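Local coordinates for protein transcriptional regulator, TetR family (Myxococcus xanthus, PDB 5K7F) that probably represses transcription by binding regulatory DNA, as TetR-family proteins do, in a regulatory system that involves isovaleryl coenzyme A, at residues Q78-V83 and K135-F140; N88-L93 and G152-V157; C96-I101 and I188-V193; L102-G107 and G168-I173. All blocks are in the same frame, centred on the assembly; numbering follows the deposited sequence. Where two conformers were deposited one is given.

Contact 1: residues Q78-V83 and K135-F140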
# COMPACT_ATOMS: atom_id res chain seq x y z
N GLN A 78 14.67 12.17 -7.37
CA GLN A 78 14.53 11.03 -8.27
C GLN A 78 13.27 11.07 -9.10
O GLN A 78 13.13 10.25 -10.01
CB GLN A 78 14.55 9.72 -7.49
CG GLN A 78 15.81 9.43 -6.73
CD GLN A 78 17.00 9.27 -7.69
OE1 GLN A 78 16.90 8.52 -8.68
NE2 GLN A 78 18.10 9.95 -7.40
N VAL A 79 12.33 11.96 -8.80
CA VAL A 79 11.07 11.96 -9.54
C VAL A 79 10.76 13.36 -10.06
O VAL A 79 10.87 13.62 -11.26
CB VAL A 79 9.91 11.40 -8.69
CG1 VAL A 79 8.63 11.42 -9.48
CG2 VAL A 79 10.20 9.98 -8.20
N LEU A 80 10.40 14.29 -9.17
CA LEU A 80 9.90 15.60 -9.61
C LEU A 80 10.91 16.37 -10.46
O LEU A 80 10.56 16.98 -11.48
CB LEU A 80 9.52 16.44 -8.40
CG LEU A 80 8.29 15.98 -7.72
CD1 LEU A 80 8.13 16.83 -6.48
CD2 LEU A 80 7.07 16.16 -8.61
N SER A 81 12.16 16.42 -10.03
CA SER A 81 13.13 17.22 -10.76
C SER A 81 13.34 16.66 -12.16
O SER A 81 13.80 17.38 -13.04
CB SER A 81 14.43 17.29 -9.99
OG SER A 81 15.05 16.02 -9.86
N ARG A 82 12.96 15.40 -12.37
CA ARG A 82 13.12 14.75 -13.64
C ARG A 82 11.94 14.97 -14.57
O ARG A 82 12.10 14.74 -15.77
CB ARG A 82 13.35 13.25 -13.44
CG ARG A 82 14.40 12.84 -12.37
CD ARG A 82 15.82 12.98 -12.84
NE ARG A 82 16.72 12.67 -11.74
CZ ARG A 82 18.04 12.71 -11.82
NH1 ARG A 82 18.62 13.03 -12.98
NH2 ARG A 82 18.77 12.43 -10.75
N VAL A 83 10.77 15.39 -14.07
CA VAL A 83 9.57 15.39 -14.91
C VAL A 83 8.86 16.74 -14.90
O VAL A 83 7.98 16.98 -15.74
CB VAL A 83 8.58 14.28 -14.48
CG1 VAL A 83 9.24 12.89 -14.53
CG2 VAL A 83 7.94 14.56 -13.09
N LYS A 135 1.81 16.15 0.69
CA LYS A 135 0.67 16.71 -0.03
C LYS A 135 1.12 17.50 -1.26
O LYS A 135 0.35 17.61 -2.22
CB LYS A 135 -0.16 17.62 0.88
CG LYS A 135 -1.36 18.25 0.15
CD LYS A 135 -2.23 19.10 1.08
CE LYS A 135 -3.46 19.61 0.35
NZ LYS A 135 -3.15 20.65 -0.66
N LYS A 136 2.32 18.06 -1.25
CA LYS A 136 2.85 18.72 -2.44
C LYS A 136 2.98 17.75 -3.61
O LYS A 136 2.69 18.10 -4.75
CB LYS A 136 4.16 19.40 -2.13
CG LYS A 136 4.00 20.67 -1.26
CD LYS A 136 5.16 21.65 -1.44
CE LYS A 136 5.34 22.54 -0.21
NZ LYS A 136 6.19 21.89 0.86
N TYR A 137 3.39 16.50 -3.34
CA TYR A 137 3.43 15.50 -4.40
C TYR A 137 2.04 15.17 -4.93
O TYR A 137 1.81 15.10 -6.15
CB TYR A 137 4.15 14.24 -3.89
CG TYR A 137 4.46 13.25 -5.00
CD1 TYR A 137 5.29 13.60 -6.05
CD2 TYR A 137 3.95 11.97 -4.97
CE1 TYR A 137 5.57 12.70 -7.10
CE2 TYR A 137 4.22 11.06 -5.99
CZ TYR A 137 5.06 11.43 -7.05
OH TYR A 137 5.36 10.56 -8.08
N VAL A 138 1.09 14.92 -4.02
CA VAL A 138 -0.28 14.63 -4.44
C VAL A 138 -0.84 15.79 -5.27
O VAL A 138 -1.51 15.57 -6.29
CB VAL A 138 -1.18 14.34 -3.22
CG1 VAL A 138 -2.63 14.17 -3.66
CG2 VAL A 138 -0.75 13.08 -2.51
N ASP A 139 -0.56 17.04 -4.84
CA ASP A 139 -1.02 18.21 -5.59
C ASP A 139 -0.49 18.19 -7.02
O ASP A 139 -1.20 18.53 -7.98
CB ASP A 139 -0.56 19.50 -4.91
CG ASP A 139 -1.27 19.80 -3.59
OD1 ASP A 139 -2.30 19.16 -3.28
OD2 ASP A 139 -0.77 20.69 -2.87
N PHE A 140 0.79 17.85 -7.16
CA PHE A 140 1.40 17.75 -8.47
C PHE A 140 0.68 16.73 -9.34
O PHE A 140 0.38 17.00 -10.51
CB PHE A 140 2.87 17.38 -8.29
CG PHE A 140 3.64 17.20 -9.61
CD1 PHE A 140 4.22 18.27 -10.25
CD2 PHE A 140 3.78 15.93 -10.18
CE1 PHE A 140 4.97 18.08 -11.43
CE2 PHE A 140 4.51 15.74 -11.34
CZ PHE A 140 5.08 16.81 -11.99
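The long helix 60-83, which in TetR-type proteins joins the DNA-binding part to the C-terminal regulatory domain, rests here on helix 125-150 of that domain through L80 and the ring of F140. The axes of the two short segments stay 12.1 Å apart and run at 39° to each other, a spacing bridged by two aromatic rings. L80 CD2 stands over the middle of the F140 ring, 3.6 Å from its centroid and only 8° off the ring normal, a CH-pi contact. The same methyl lies 4.0 Å from Y137 CD1, at the edge of the tyrosine ring, so it is lodged between one ring's face and the other's rim. F140 CG is anti to its backbone N (chi1 178°), which sends CG toward helix 60-83; the ring there meets V83 CG2 with its CZ at 3.8 Å, on an oblique approach. V79 CG1 approaches Y137 OH at 3.7 Å; that hydroxyl is hydrogen-bonded to N100 on helix 89-105, and the Y137 ring also meets F75. An alanine in place of F140 would probably leave L80 CD2 without its aromatic face and V83 CG2 without its partner in segment 135-140, opening a gap between the two helices. On the far side of helix 125-150, D139 OD1 receives K135 NZ on its syn lone pair, a salt bridge of 3.1 Å. Apolar and aromatic packing of a connecting helix against its regulatory domain is characteristic of the all-helical TetR fold.

Contact 2: residues N88-L93 and G152-V157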
# COMPACT_ATOMS: atom_id res chain seq x y z
N ASN A 88 3.47 18.58 -21.76
CA ASN A 88 2.35 17.70 -22.04
C ASN A 88 2.02 16.89 -20.79
O ASN A 88 2.89 16.15 -20.29
CB ASN A 88 2.70 16.80 -23.23
CG ASN A 88 1.60 15.82 -23.53
OD1 ASN A 88 1.06 15.24 -22.62
ND2 ASN A 88 1.27 15.62 -24.81
N PRO A 89 0.79 17.02 -20.23
CA PRO A 89 0.50 16.45 -18.90
C PRO A 89 0.38 14.93 -18.88
O PRO A 89 0.71 14.33 -17.84
CB PRO A 89 -0.83 17.11 -18.50
CG PRO A 89 -1.49 17.48 -19.83
CD PRO A 89 -0.33 17.82 -20.75
N VAL A 90 -0.07 14.29 -19.96
CA VAL A 90 -0.03 12.83 -19.99
C VAL A 90 1.40 12.32 -20.13
O VAL A 90 1.78 11.35 -19.46
CB VAL A 90 -0.98 12.26 -21.06
CG1 VAL A 90 -0.40 12.26 -22.45
CG2 VAL A 90 -1.37 10.83 -20.65
N GLU A 91 2.24 12.99 -20.94
CA GLU A 91 3.66 12.62 -20.98
C GLU A 91 4.30 12.79 -19.62
O GLU A 91 5.11 11.96 -19.19
CB GLU A 91 4.41 13.47 -22.01
CG GLU A 91 4.07 13.23 -23.48
CD GLU A 91 4.96 14.04 -24.44
OE1 GLU A 91 5.98 14.65 -24.00
OE2 GLU A 91 4.62 14.08 -25.64
N ARG A 92 3.92 13.82 -18.91
CA ARG A 92 4.44 14.05 -17.57
C ARG A 92 4.02 12.93 -16.59
O ARG A 92 4.81 12.41 -15.84
CB ARG A 92 3.98 15.40 -17.07
CG ARG A 92 4.67 15.88 -15.85
CD ARG A 92 4.60 17.38 -15.72
NE ARG A 92 3.36 17.81 -15.25
CZ ARG A 92 2.50 18.55 -15.93
NH1 ARG A 92 2.78 18.94 -17.11
NH2 ARG A 92 1.36 18.83 -15.41
N LEU A 93 2.74 12.55 -16.64
CA LEU A 93 2.27 11.49 -15.75
C LEU A 93 2.95 10.16 -16.08
O LEU A 93 3.34 9.40 -15.17
CB LEU A 93 0.76 11.37 -15.88
CG LEU A 93 -0.02 12.42 -15.08
CD1 LEU A 93 -1.40 12.50 -15.64
CD2 LEU A 93 0.01 12.07 -13.59
N GLY A 152 -8.27 16.22 -23.06
CA GLY A 152 -8.64 15.00 -23.75
C GLY A 152 -7.48 14.05 -24.03
O GLY A 152 -7.56 13.26 -24.98
N LEU A 153 -6.41 14.11 -23.24
CA LEU A 153 -5.29 13.19 -23.40
C LEU A 153 -5.40 11.95 -22.51
O LEU A 153 -4.64 11.00 -22.70
CB LEU A 153 -3.97 13.92 -23.13
CG LEU A 153 -3.70 15.15 -24.00
CD1 LEU A 153 -2.63 16.00 -23.34
CD2 LEU A 153 -3.27 14.78 -25.43
N ILE A 154 -6.35 11.93 -21.56
CA ILE A 154 -6.71 10.75 -20.78
C ILE A 154 -8.23 10.78 -20.65
O ILE A 154 -8.87 11.83 -20.76
CB ILE A 154 -6.06 10.68 -19.37
CG1 ILE A 154 -6.42 11.91 -18.55
CG2 ILE A 154 -4.52 10.55 -19.46
CD1 ILE A 154 -5.84 11.92 -17.18
N ARG A 155 -8.78 9.61 -20.45
CA ARG A 155 -10.21 9.49 -20.15
C ARG A 155 -10.56 10.30 -18.90
O ARG A 155 -9.76 10.33 -17.96
CB ARG A 155 -10.55 8.01 -19.96
CG ARG A 155 -11.99 7.70 -19.62
CD ARG A 155 -12.23 6.18 -19.60
NE ARG A 155 -11.51 5.50 -20.67
CZ ARG A 155 -12.01 5.25 -21.88
NH1 ARG A 155 -13.25 5.61 -22.19
NH2 ARG A 155 -11.25 4.63 -22.79
N PRO A 156 -11.72 10.97 -18.85
CA PRO A 156 -12.02 11.80 -17.68
C PRO A 156 -12.00 11.00 -16.38
O PRO A 156 -12.46 9.86 -16.33
CB PRO A 156 -13.43 12.32 -17.96
CG PRO A 156 -13.53 12.33 -19.44
CD PRO A 156 -12.71 11.15 -19.92
N VAL A 157 -11.44 11.63 -15.34
CA VAL A 157 -11.35 11.04 -14.00
C VAL A 157 -11.24 12.19 -13.01
O VAL A 157 -10.69 13.25 -13.33
CB VAL A 157 -10.15 10.06 -13.90
CG1 VAL A 157 -8.84 10.81 -13.92
CG2 VAL A 157 -10.25 9.20 -12.67
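V90 and I154 form the tight part of this contact: the methyl carbons V90 CG2 and I154 CG2 are 3.4 Å apart, closer than ordinary van der Waals packing. V90 CG2 is anti to its backbone N and also comes near L153 O, while CG1 takes the place between N and the carbonyl carbon (chi1 81°), facing L153 CB at 4.0 Å. Toward the partly exposed rim the fit is looser. There the side chains of L153 and P89 cross at about a right angle, with L153 CD1 3.9 Å from P89 CD, and L153 meets the amide of N88 tip to tip, its CD1 3.8 Å from N88 OD1. That oxygen also N-caps helix 89-105: E91 N donates to it over 3.0 Å with a nearly straight N-H...O angle of 175°, from above the carbonyl plane. At the loop's start G152, with positive phi, closes helix 125-150 in a Schellman motif, just before L153. Helix 125-150 backs the contact, with P89 on Q147 and I154 on F145 and A148, while F197 packs on V90. The start of helix 89-105 is therefore set against the turn joining helix 125-150 to helix 159-171, and beyond it R155 and V157 reach P198 and M195 of the second subunit.

Contact 3: residues C96-I101 and I188-V193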
# COMPACT_ATOMS: atom_id res chain seq x y z
N CYS A 96 6.42 10.40 -14.73
CA CYS A 96 6.38 10.44 -13.27
C CYS A 96 6.16 9.05 -12.70
O CYS A 96 6.86 8.61 -11.77
CB CYS A 96 5.29 11.41 -12.81
SG CYS A 96 5.37 11.90 -11.08
N MET A 97 5.24 8.30 -13.30
CA MET A 97 4.97 6.94 -12.88
C MET A 97 6.20 6.05 -13.03
O MET A 97 6.53 5.26 -12.13
CB MET A 97 3.82 6.34 -13.68
CG MET A 97 3.47 4.94 -13.18
SD MET A 97 1.96 4.30 -13.94
CE MET A 97 0.87 4.39 -12.55
N ARG A 98 6.87 6.13 -14.19
CA ARG A 98 8.06 5.30 -14.40
C ARG A 98 9.14 5.64 -13.37
O ARG A 98 9.65 4.75 -12.68
CB ARG A 98 8.55 5.45 -15.83
CG ARG A 98 9.73 4.55 -16.18
CD ARG A 98 10.10 4.73 -17.65
NE ARG A 98 11.04 3.72 -18.17
CZ ARG A 98 10.72 2.50 -18.61
NH1 ARG A 98 9.45 2.04 -18.59
NH2 ARG A 98 11.68 1.73 -19.09
N HIS A 99 9.44 6.93 -13.20
CA HIS A 99 10.44 7.32 -12.18
C HIS A 99 10.03 6.88 -10.77
O HIS A 99 10.88 6.43 -9.99
CB HIS A 99 10.66 8.82 -12.24
CG HIS A 99 11.54 9.27 -13.39
ND1 HIS A 99 12.88 8.95 -13.49
CD2 HIS A 99 11.25 9.96 -14.52
CE1 HIS A 99 13.38 9.46 -14.60
NE2 HIS A 99 12.41 10.09 -15.25
N ASN A 100 8.75 7.03 -10.42
CA ASN A 100 8.29 6.63 -9.08
C ASN A 100 8.46 5.11 -8.86
O ASN A 100 8.81 4.66 -7.76
CB ASN A 100 6.84 7.07 -8.89
CG ASN A 100 6.41 7.22 -7.46
OD1 ASN A 100 5.53 8.02 -7.19
ND2 ASN A 100 7.00 6.47 -6.53
N ILE A 101 8.19 4.30 -9.88
CA ILE A 101 8.32 2.86 -9.71
C ILE A 101 9.78 2.50 -9.48
O ILE A 101 10.10 1.61 -8.67
CB ILE A 101 7.74 2.12 -10.94
CG1 ILE A 101 6.23 2.23 -10.96
CG2 ILE A 101 8.13 0.62 -10.93
CD1 ILE A 101 5.59 1.86 -12.28
N ILE A 188 7.26 -4.00 -15.38
CA ILE A 188 6.17 -3.56 -14.49
C ILE A 188 5.81 -2.13 -14.86
O ILE A 188 4.63 -1.81 -15.04
CB ILE A 188 6.53 -3.67 -12.99
CG1 ILE A 188 6.75 -5.15 -12.62
CG2 ILE A 188 5.39 -3.04 -12.12
CD1 ILE A 188 7.50 -5.44 -11.31
N ALA A 189 6.82 -1.27 -15.07
CA ALA A 189 6.51 0.12 -15.42
C ALA A 189 5.87 0.21 -16.80
O ALA A 189 4.90 0.96 -16.99
CB ALA A 189 7.76 0.98 -15.36
N ASP A 190 6.39 -0.55 -17.78
CA ASP A 190 5.80 -0.48 -19.11
C ASP A 190 4.32 -0.84 -19.02
O ASP A 190 3.47 -0.21 -19.68
CB ASP A 190 6.53 -1.42 -20.07
CG ASP A 190 7.87 -0.87 -20.55
OD1 ASP A 190 8.13 0.34 -20.40
OD2 ASP A 190 8.66 -1.66 -21.09
N GLY A 191 4.00 -1.83 -18.21
CA GLY A 191 2.65 -2.34 -18.11
C GLY A 191 1.71 -1.42 -17.35
O GLY A 191 0.55 -1.23 -17.76
N MET A 192 2.19 -0.85 -16.24
CA MET A 192 1.36 0.04 -15.43
C MET A 192 1.03 1.32 -16.19
O MET A 192 -0.11 1.80 -16.18
CB MET A 192 2.06 0.37 -14.12
CG MET A 192 1.94 -0.75 -13.08
SD MET A 192 2.43 -0.27 -11.40
CE MET A 192 2.42 -1.88 -10.68
N VAL A 193 2.03 1.88 -16.86
CA VAL A 193 1.82 3.11 -17.62
C VAL A 193 0.87 2.84 -18.75
O VAL A 193 0.04 3.69 -19.09
CB VAL A 193 3.17 3.67 -18.13
CG1 VAL A 193 2.95 4.75 -19.15
CG2 VAL A 193 3.95 4.22 -16.96
O HOH W 1 11.12 -0.41 -20.83
O HOH W 2 6.92 3.32 -18.06
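R98 CG is anti to its backbone N (chi1 -176°) and the chain stays extended as far as NE, which carries NE out from helix 89-105 toward helix 185-196, where the guanidinium meets D190. D190 CB points away from the other helix, but CG lies beside its own backbone N (chi1 -77°), and OD1 comes back toward R98. R98 NH1 and D190 OD1 form a salt bridge of 2.8 Å, bent at the hydrogen and reaching OD1 from above the carboxylate plane. Water 1 completes a second bridge, accepting from R98 NH2 at 2.8 Å and donating to D190 OD2. Water 2, in the guanidinium plane, accepts from R98 NH1 and donates weakly to A189 O. An alanine in place of R98 would probably leave D190 without this charge partner and both waters without one of their anchors. Further in, the contact is apolar. The sulfur of M97, SD, lies 3.6 Å from V193 CG2 and 3.9 Å from M192 CB. I101 CD1 fits against A189, 3.7 Å from A189 CA, and also touches M192 SD at 3.9 Å. The small A189 lets the backbones of R98 and A189 come near, while the segment axes pass at 9.5 Å. M192 also packs on S165 of the second subunit. This antiparallel helix pair, with an apolar inner seam and an ion pair at its rim, belongs to the helical C-terminal domain of TetR-family regulators, whose last helices typically build the dimer interface.

Contact 4: residues L102-G107 and G168-I173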
# COMPACT_ATOMS: atom_id res chain seq x y z
N LEU A 102 10.67 3.17 -10.18
CA LEU A 102 12.09 2.95 -9.96
C LEU A 102 12.49 3.37 -8.54
O LEU A 102 13.20 2.64 -7.84
CB LEU A 102 12.92 3.67 -11.04
CG LEU A 102 12.73 3.24 -12.52
CD1 LEU A 102 13.54 4.10 -13.46
CD2 LEU A 102 12.99 1.74 -12.72
N LEU A 103 12.05 4.54 -8.08
CA LEU A 103 12.36 4.93 -6.70
C LEU A 103 11.90 3.89 -5.67
O LEU A 103 12.56 3.66 -4.65
CB LEU A 103 11.71 6.29 -6.41
CG LEU A 103 11.71 6.75 -4.96
CD1 LEU A 103 13.09 6.99 -4.47
CD2 LEU A 103 10.90 8.02 -4.79
N VAL A 104 10.79 3.20 -5.94
CA VAL A 104 10.23 2.23 -5.01
C VAL A 104 11.00 0.93 -5.02
O VAL A 104 10.99 0.21 -4.01
CB VAL A 104 8.76 2.02 -5.40
CG1 VAL A 104 8.24 0.75 -4.87
CG2 VAL A 104 7.92 3.19 -4.85
N THR A 105 11.68 0.62 -6.14
CA THR A 105 12.24 -0.71 -6.35
C THR A 105 13.75 -0.76 -6.29
O THR A 105 14.29 -1.85 -6.05
CB THR A 105 11.77 -1.33 -7.68
OG1 THR A 105 11.95 -0.45 -8.78
CG2 THR A 105 10.28 -1.67 -7.62
N ARG A 106 14.43 0.38 -6.47
CA ARG A 106 15.90 0.38 -6.41
C ARG A 106 16.37 -0.04 -5.01
O ARG A 106 15.88 0.45 -3.99
CB ARG A 106 16.45 1.75 -6.78
CG ARG A 106 16.25 2.17 -8.24
CD ARG A 106 17.41 3.14 -8.72
NE ARG A 106 17.14 3.78 -10.00
CZ ARG A 106 16.31 4.79 -10.18
NH1 ARG A 106 15.60 5.28 -9.16
NH2 ARG A 106 16.16 5.27 -11.40
N GLY A 107 17.32 -0.96 -4.96
CA GLY A 107 17.80 -1.42 -3.67
C GLY A 107 18.17 -0.31 -2.70
O GLY A 107 17.87 -0.40 -1.51
N GLY A 168 -1.42 4.34 -5.07
CA GLY A 168 -1.58 2.98 -4.59
C GLY A 168 -0.90 1.96 -5.49
O GLY A 168 -0.24 1.03 -5.02
N MET A 169 -1.14 2.05 -6.79
CA MET A 169 -0.46 1.14 -7.72
C MET A 169 1.03 1.11 -7.48
O MET A 169 1.64 0.02 -7.42
CB MET A 169 -0.72 1.54 -9.18
CG MET A 169 -2.02 1.14 -9.72
SD MET A 169 -2.30 1.88 -11.36
CE MET A 169 -0.97 1.20 -12.27
N VAL A 170 1.64 2.27 -7.31
CA VAL A 170 3.10 2.35 -7.35
C VAL A 170 3.69 2.02 -6.00
O VAL A 170 4.64 1.23 -5.90
CB VAL A 170 3.54 3.74 -7.85
CG1 VAL A 170 5.03 3.87 -7.78
CG2 VAL A 170 3.06 3.93 -9.29
N LEU A 171 3.13 2.56 -4.92
CA LEU A 171 3.75 2.36 -3.62
C LEU A 171 3.59 0.92 -3.14
O LEU A 171 4.43 0.43 -2.39
CB LEU A 171 3.17 3.35 -2.61
CG LEU A 171 3.41 4.82 -2.97
CD1 LEU A 171 2.75 5.71 -1.92
CD2 LEU A 171 4.88 5.12 -3.07
N TRP A 172 2.51 0.23 -3.54
CA TRP A 172 2.27 -1.14 -3.10
C TRP A 172 3.22 -2.14 -3.76
O TRP A 172 3.27 -3.30 -3.30
CB TRP A 172 0.80 -1.54 -3.33
CG TRP A 172 0.30 -2.53 -2.25
CD1 TRP A 172 0.07 -2.24 -0.93
CD2 TRP A 172 0.03 -3.93 -2.40
NE1 TRP A 172 -0.32 -3.37 -0.26
CE2 TRP A 172 -0.36 -4.41 -1.14
CE3 TRP A 172 0.07 -4.81 -3.48
CZ2 TRP A 172 -0.71 -5.75 -0.93
CZ3 TRP A 172 -0.27 -6.15 -3.26
CH2 TRP A 172 -0.64 -6.60 -2.00
N ILE A 173 4.00 -1.73 -4.78
CA ILE A 173 4.97 -2.62 -5.45
C ILE A 173 5.95 -3.25 -4.46
O ILE A 173 6.38 -4.39 -4.65
CB ILE A 173 5.70 -1.87 -6.56
CG1 ILE A 173 4.72 -1.42 -7.66
CG2 ILE A 173 6.80 -2.73 -7.14
CD1 ILE A 173 5.43 -0.56 -8.81
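T105, which meets I173 across the contact, shares a carbonyl acceptor with its neighbour: L102 O takes hydrogen bonds from T105 N at 3.0 Å and from R106 N at 2.9 Å as helix 89-105 ends. The T105 hydroxyl OG1 turns back to I101 O on its own helix, and that rotation (chi1 51°) leaves CG2 anti to the carbonyl carbon, where it touches I173 CG2 at 3.7 Å. V104 carries the remainder of the contact with two methyls. CG1 lies 3.8 Å from V170 O and 4.0 Å from I173 CB, so it packs against the backbone carbonyl of V170 and the base of the I173 side chain. CG2 faces L171 CD2 at 4.0 Å, the two side chains crossing at about a right angle; V170 CG1 is a little farther off. No hydrogen bond joins the two segments, and every residue that touches is buried. The far side of segment 168-173 turns to the second subunit, where M169 packs on its counterpart M169. A helix lined on one side by its own domain and on the other by the partner subunit is characteristic of the dimerization helices of TetR-family regulators.

Helix 89-105 runs through contacts 2, 3 and 4, from its capped start to its last turn, and also touches both sides of contact 1. Contact 4, about 7 Å from the chain's centre, is buried and apolar. Contact 1 is likewise a buried contact, but relies on aromatic rings and holds the connecting helix. Contact 3 adjoins contact 4 through I101 against I173, and differs in carrying a watered ion pair on its outer flank. Contact 2, about 22 Å from the centre, uses a loop instead of a second helix. Contacts 2, 3 and 4 all reach the second subunit; contact 1 does not.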